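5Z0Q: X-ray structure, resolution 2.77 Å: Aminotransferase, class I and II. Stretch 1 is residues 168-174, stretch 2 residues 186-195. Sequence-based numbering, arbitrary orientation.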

ATOM      1  N   LEU A 168      20.638  -7.023 -13.362  1.00 27.78           N
ATOM      2  CA  LEU A 168      19.306  -7.520 -13.031  1.00 25.28           C
ATOM      3  C   LEU A 168      18.537  -7.800 -14.314  1.00 23.21           C
ATOM      4  O   LEU A 168      18.352  -6.900 -15.139  1.00 25.78           O
ATOM      5  CB  LEU A 168      18.551  -6.515 -12.158  1.00 24.81           C
ATOM      6  CG  LEU A 168      17.140  -6.897 -11.709  1.00 21.79           C
ATOM      7  CD1 LEU A 168      17.151  -8.209 -10.943  1.00 21.87           C
ATOM      8  CD2 LEU A 168      16.535  -5.787 -10.863  1.00 22.33           C
ATOM      9  N   LEU A 169      18.086  -9.041 -14.473  1.00 24.41           N
ATOM     10  CA  LEU A 169      17.302  -9.456 -15.629  1.00 20.36           C
ATOM     11  C   LEU A 169      15.825  -9.456 -15.253  1.00 24.28           C
ATOM     12  O   LEU A 169      15.417 -10.158 -14.323  1.00 29.40           O
ATOM     13  CB  LEU A 169      17.731 -10.841 -16.113  1.00 27.49           C
ATOM     14  CG  LEU A 169      16.875 -11.457 -17.223  1.00 25.78           C
ATOM     15  CD1 LEU A 169      16.951 -10.620 -18.491  1.00 23.78           C
ATOM     16  CD2 LEU A 169      17.294 -12.892 -17.498  1.00 22.47           C
ATOM     17  N   LEU A 170      15.028  -8.676 -15.981  1.00 27.89           N
ATOM     18  CA  LEU A 170      13.598  -8.546 -15.720  1.00 26.52           C
ATOM     19  C   LEU A 170      12.837  -9.390 -16.737  1.00 26.81           C
ATOM     20  O   LEU A 170      12.800  -9.057 -17.926  1.00 31.97           O
ATOM     21  CB  LEU A 170      13.170  -7.082 -15.786  1.00 27.12           C
ATOM     22  CG  LEU A 170      13.890  -6.117 -14.842  1.00 26.33           C
ATOM     23  CD1 LEU A 170      13.348  -4.710 -15.007  1.00 29.79           C
ATOM     24  CD2 LEU A 170      13.759  -6.573 -13.401  1.00 29.49           C
ATOM     25  N   LEU A 171      12.228 -10.475 -16.268  1.00 28.96           N
ATOM     26  CA  LEU A 171      11.458 -11.377 -17.109  1.00 24.19           C
ATOM     27  C   LEU A 171       9.969 -11.228 -16.824  1.00 27.72           C
ATOM     28  O   LEU A 171       9.558 -10.661 -15.808  1.00 29.93           O
ATOM     29  CB  LEU A 171      11.885 -12.832 -16.895  1.00 24.97           C
ATOM     30  CG  LEU A 171      13.324 -13.190 -17.264  1.00 27.04           C
ATOM     31  CD1 LEU A 171      13.572 -14.674 -17.045  1.00 25.50           C
ATOM     32  CD2 LEU A 171      13.623 -12.794 -18.701  1.00 25.36           C
ATOM     33  N   CYS A 172       9.160 -11.755 -17.742  1.00 24.27           N
ATOM     34  CA  CYS A 172       7.707 -11.675 -17.629  1.00 26.87           C
ATOM     35  C   CYS A 172       7.123 -12.924 -18.273  1.00 23.77           C
ATOM     36  O   CYS A 172       7.115 -13.042 -19.501  1.00 27.33           O
ATOM     37  CB  CYS A 172       7.177 -10.407 -18.296  1.00 28.30           C
ATOM     38  SG  CYS A 172       5.405 -10.121 -18.096  1.00 30.30           S
ATOM     39  N   ASN A 173       6.642 -13.856 -17.446  1.00 22.48           N
ATOM     40  CA  ASN A 173       6.114 -15.125 -17.934  1.00 22.12           C
ATOM     41  C   ASN A 173       4.855 -15.506 -17.162  1.00 21.97           C
ATOM     42  O   ASN A 173       4.935 -15.811 -15.965  1.00 24.15           O
ATOM     43  CB  ASN A 173       7.170 -16.225 -17.811  1.00 23.27           C
ATOM     44  CG  ASN A 173       6.674 -17.569 -18.308  1.00 20.75           C
ATOM     45  OD1 ASN A 173       5.757 -17.644 -19.126  1.00 26.90           O
ATOM     46  ND2 ASN A 173       7.281 -18.640 -17.814  1.00 21.28           N
ATOM     47  N   PRO A 174       3.670 -15.507 -17.801  1.00 22.45           N
ATOM     48  CA  PRO A 174       3.403 -15.164 -19.205  1.00 20.86           C
ATOM     49  C   PRO A 174       3.681 -13.695 -19.514  1.00 23.12           C
ATOM     50  O   PRO A 174       3.617 -12.855 -18.619  1.00 26.07           O
ATOM     51  CB  PRO A 174       1.913 -15.476 -19.368  1.00 18.54           C
ATOM     52  CG  PRO A 174       1.580 -16.396 -18.245  1.00 24.32           C
ATOM     53  CD  PRO A 174       2.449 -15.959 -17.115  1.00 22.62           C
ATOM     54  N   GLU A 186      12.828 -22.664 -23.583  1.00 30.66           N
ATOM     55  CA  GLU A 186      13.075 -21.230 -23.671  1.00 30.81           C
ATOM     56  C   GLU A 186      13.449 -20.646 -22.315  1.00 33.31           C
ATOM     57  O   GLU A 186      14.279 -19.734 -22.237  1.00 33.71           O
ATOM     58  CB  GLU A 186      11.847 -20.521 -24.242  1.00 33.73           C
ATOM     59  CG  GLU A 186      11.229 -21.233 -25.436  1.00 36.00           C
ATOM     60  CD  GLU A 186      10.096 -20.447 -26.065  1.00 34.49           C
ATOM     61  OE1 GLU A 186      10.323 -19.822 -27.121  1.00 38.61           O
ATOM     62  OE2 GLU A 186       8.980 -20.452 -25.501  1.00 28.30           O
ATOM     63  N   LEU A 187      12.850 -21.160 -21.238  1.00 29.73           N
ATOM     64  CA  LEU A 187      13.214 -20.694 -19.902  1.00 28.60           C
ATOM     65  C   LEU A 187      14.627 -21.125 -19.534  1.00 27.91           C
ATOM     66  O   LEU A 187      15.377 -20.356 -18.922  1.00 25.85           O
ATOM     67  CB  LEU A 187      12.210 -21.211 -18.873  1.00 29.68           C
ATOM     68  CG  LEU A 187      10.817 -20.577 -18.913  1.00 29.52           C
ATOM     69  CD1 LEU A 187       9.883 -21.267 -17.934  1.00 20.40           C
ATOM     70  CD2 LEU A 187      10.902 -19.087 -18.616  1.00 24.75           C
ATOM     71  N   GLU A 188      15.009 -22.351 -19.897  1.00 30.46           N
ATOM     72  CA  GLU A 188      16.367 -22.809 -19.622  1.00 28.68           C
ATOM     73  C   GLU A 188      17.392 -22.040 -20.444  1.00 27.77           C
ATOM     74  O   GLU A 188      18.556 -21.938 -20.041  1.00 29.47           O
ATOM     75  CB  GLU A 188      16.481 -24.310 -19.882  1.00 29.41           C
ATOM     76  CG  GLU A 188      15.662 -25.162 -18.923  1.00 36.40           C
ATOM     77  CD  GLU A 188      15.851 -26.650 -19.148  1.00 53.77           C
ATOM     78  OE1 GLU A 188      16.490 -27.025 -20.154  1.00 52.96           O
ATOM     79  OE2 GLU A 188      15.362 -27.443 -18.315  1.00 51.54           O
ATOM     80  N   ALA A 189      16.983 -21.495 -21.591  1.00 30.67           N
ATOM     81  CA  ALA A 189      17.872 -20.619 -22.346  1.00 32.69           C
ATOM     82  C   ALA A 189      18.044 -19.280 -21.642  1.00 32.35           C
ATOM     83  O   ALA A 189      19.159 -18.748 -21.566  1.00 32.56           O
ATOM     84  CB  ALA A 189      17.338 -20.419 -23.764  1.00 33.24           C
ATOM     85  N   GLN A 190      16.950 -18.719 -21.121  1.00 27.82           N
ATOM     86  CA  GLN A 190      17.045 -17.485 -20.350  1.00 31.10           C
ATOM     87  C   GLN A 190      17.831 -17.693 -19.062  1.00 36.13           C
ATOM     88  O   GLN A 190      18.499 -16.767 -18.588  1.00 37.30           O
ATOM     89  CB  GLN A 190      15.646 -16.952 -20.043  1.00 23.89           C
ATOM     90  CG  GLN A 190      14.809 -16.677 -21.281  1.00 27.07           C
ATOM     91  CD  GLN A 190      13.353 -16.413 -20.956  1.00 36.65           C
ATOM     92  OE1 GLN A 190      12.927 -16.549 -19.810  1.00 36.97           O
ATOM     93  NE2 GLN A 190      12.581 -16.034 -21.968  1.00 35.52           N
ATOM     94  N   LEU A 191      17.763 -18.896 -18.484  1.00 34.67           N
ATOM     95  CA  LEU A 191      18.556 -19.188 -17.296  1.00 31.61           C
ATOM     96  C   LEU A 191      20.042 -19.250 -17.627  1.00 33.40           C
ATOM     97  O   LEU A 191      20.872 -18.718 -16.880  1.00 32.32           O
ATOM     98  CB  LEU A 191      18.093 -20.500 -16.663  1.00 27.46           C
ATOM     99  CG  LEU A 191      18.929 -20.998 -15.484  1.00 26.72           C
ATOM    100  CD1 LEU A 191      18.970 -19.957 -14.377  1.00 25.00           C
ATOM    101  CD2 LEU A 191      18.392 -22.324 -14.961  1.00 36.12           C
ATOM    102  N   ARG A 192      20.396 -19.897 -18.742  1.00 31.37           N
ATOM    103  CA  ARG A 192      21.798 -19.959 -19.140  1.00 28.39           C
ATOM    104  C   ARG A 192      22.342 -18.579 -19.481  1.00 32.03           C
ATOM    105  O   ARG A 192      23.530 -18.310 -19.272  1.00 30.95           O
ATOM    106  CB  ARG A 192      21.971 -20.918 -20.320  1.00 23.14           C
ATOM    107  CG  ARG A 192      21.846 -22.385 -19.933  1.00 26.58           C
ATOM    108  CD  ARG A 192      22.143 -23.322 -21.097  1.00 28.30           C
ATOM    109  NE  ARG A 192      20.926 -23.878 -21.687  1.00 33.87           N
ATOM    110  CZ  ARG A 192      20.466 -23.564 -22.894  1.00 38.91           C
ATOM    111  NH1 ARG A 192      21.126 -22.701 -23.655  1.00 28.40           N
ATOM    112  NH2 ARG A 192      19.349 -24.121 -23.344  1.00 37.46           N
ATOM    113  N   PHE A 193      21.490 -17.689 -19.996  1.00 37.20           N
ATOM    114  CA  PHE A 193      21.918 -16.316 -20.239  1.00 33.01           C
ATOM    115  C   PHE A 193      22.200 -15.590 -18.931  1.00 33.29           C
ATOM    116  O   PHE A 193      23.154 -14.807 -18.840  1.00 34.98           O
ATOM    117  CB  PHE A 193      20.857 -15.572 -21.049  1.00 31.11           C
ATOM    118  CG  PHE A 193      21.159 -14.114 -21.255  1.00 32.58           C
ATOM    119  CD1 PHE A 193      22.047 -13.708 -22.237  1.00 34.03           C
ATOM    120  CD2 PHE A 193      20.546 -13.148 -20.474  1.00 35.53           C
ATOM    121  CE1 PHE A 193      22.323 -12.368 -22.433  1.00 29.75           C
ATOM    122  CE2 PHE A 193      20.818 -11.805 -20.665  1.00 33.48           C
ATOM    123  CZ  PHE A 193      21.707 -11.416 -21.646  1.00 31.25           C
ATOM    124  N   ALA A 194      21.383 -15.838 -17.905  1.00 33.44           N
ATOM    125  CA  ALA A 194      21.604 -15.198 -16.614  1.00 32.21           C
ATOM    126  C   ALA A 194      22.877 -15.709 -15.952  1.00 33.28           C
ATOM    127  O   ALA A 194      23.602 -14.940 -15.313  1.00 36.98           O
ATOM    128  CB  ALA A 194      20.397 -15.421 -15.703  1.00 26.70           C
ATOM    129  N   GLN A 195      23.171 -17.004 -16.098  1.00 32.33           N
ATOM    130  CA  GLN A 195      24.361 -17.568 -15.470  1.00 33.88           C
ATOM    131  C   GLN A 195      25.633 -17.116 -16.179  1.00 35.35           C
ATOM    132  O   GLN A 195      26.625 -16.774 -15.526  1.00 37.83           O
ATOM    133  CB  GLN A 195      24.272 -19.093 -15.456  1.00 31.35           C
ATOM    134  CG  GLN A 195      23.097 -19.640 -14.665  1.00 31.73           C
ATOM    135  CD  GLN A 195      22.877 -21.120 -14.905  1.00 28.54           C
ATOM    136  OE1 GLN A 195      23.517 -21.721 -15.768  1.00 33.40           O
ATOM    137  NE2 GLN A 195      21.970 -21.717 -14.139  1.00 30.25           N
TER

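Strand residues L168–C172 run nearly antiparallel to the helical segment E186–Q195, part of a longer helix, with 165° between their N-to-C directions and a closest approach of 10.1 Å between the axes. The helix is held by regular i to i+4 bonds, such as L191 N to L187 O (2.8 Å) and A194 N to Q190 O (3.1 Å). The register follows the opposed directions, with later strand residues facing earlier helix residues: the CA atoms of L169 and A194 lie 7.2 Å apart, those of L171 and Q190 8.9 Å, and those of N173 and L187 9.2 Å, so the backbones are closest at the L169 end.

No hydrogen bond crosses between the stretches, and the contact rests on packing. Strand alternation directs L169 and L171 toward the helix, and N173, just beyond the strand, also points that way. L169 CD2 sits 4.4 Å from both A194 CB and F193 CD2, meeting the phenylalanine at its ring edge, and 4.2 Å from the backbone Q190 O. One turn earlier in the helix, the extended Q190 side chain reaches L171, where CD1 lies 3.4 Å from Q190 OE1, a contact between a methyl and a polar oxygen. The CA-to-CB bond of L187 points sideways to the strand segment, yet the end of the side chain comes nearer, bringing L187 CD1 to 3.7 Å from N173 ND2.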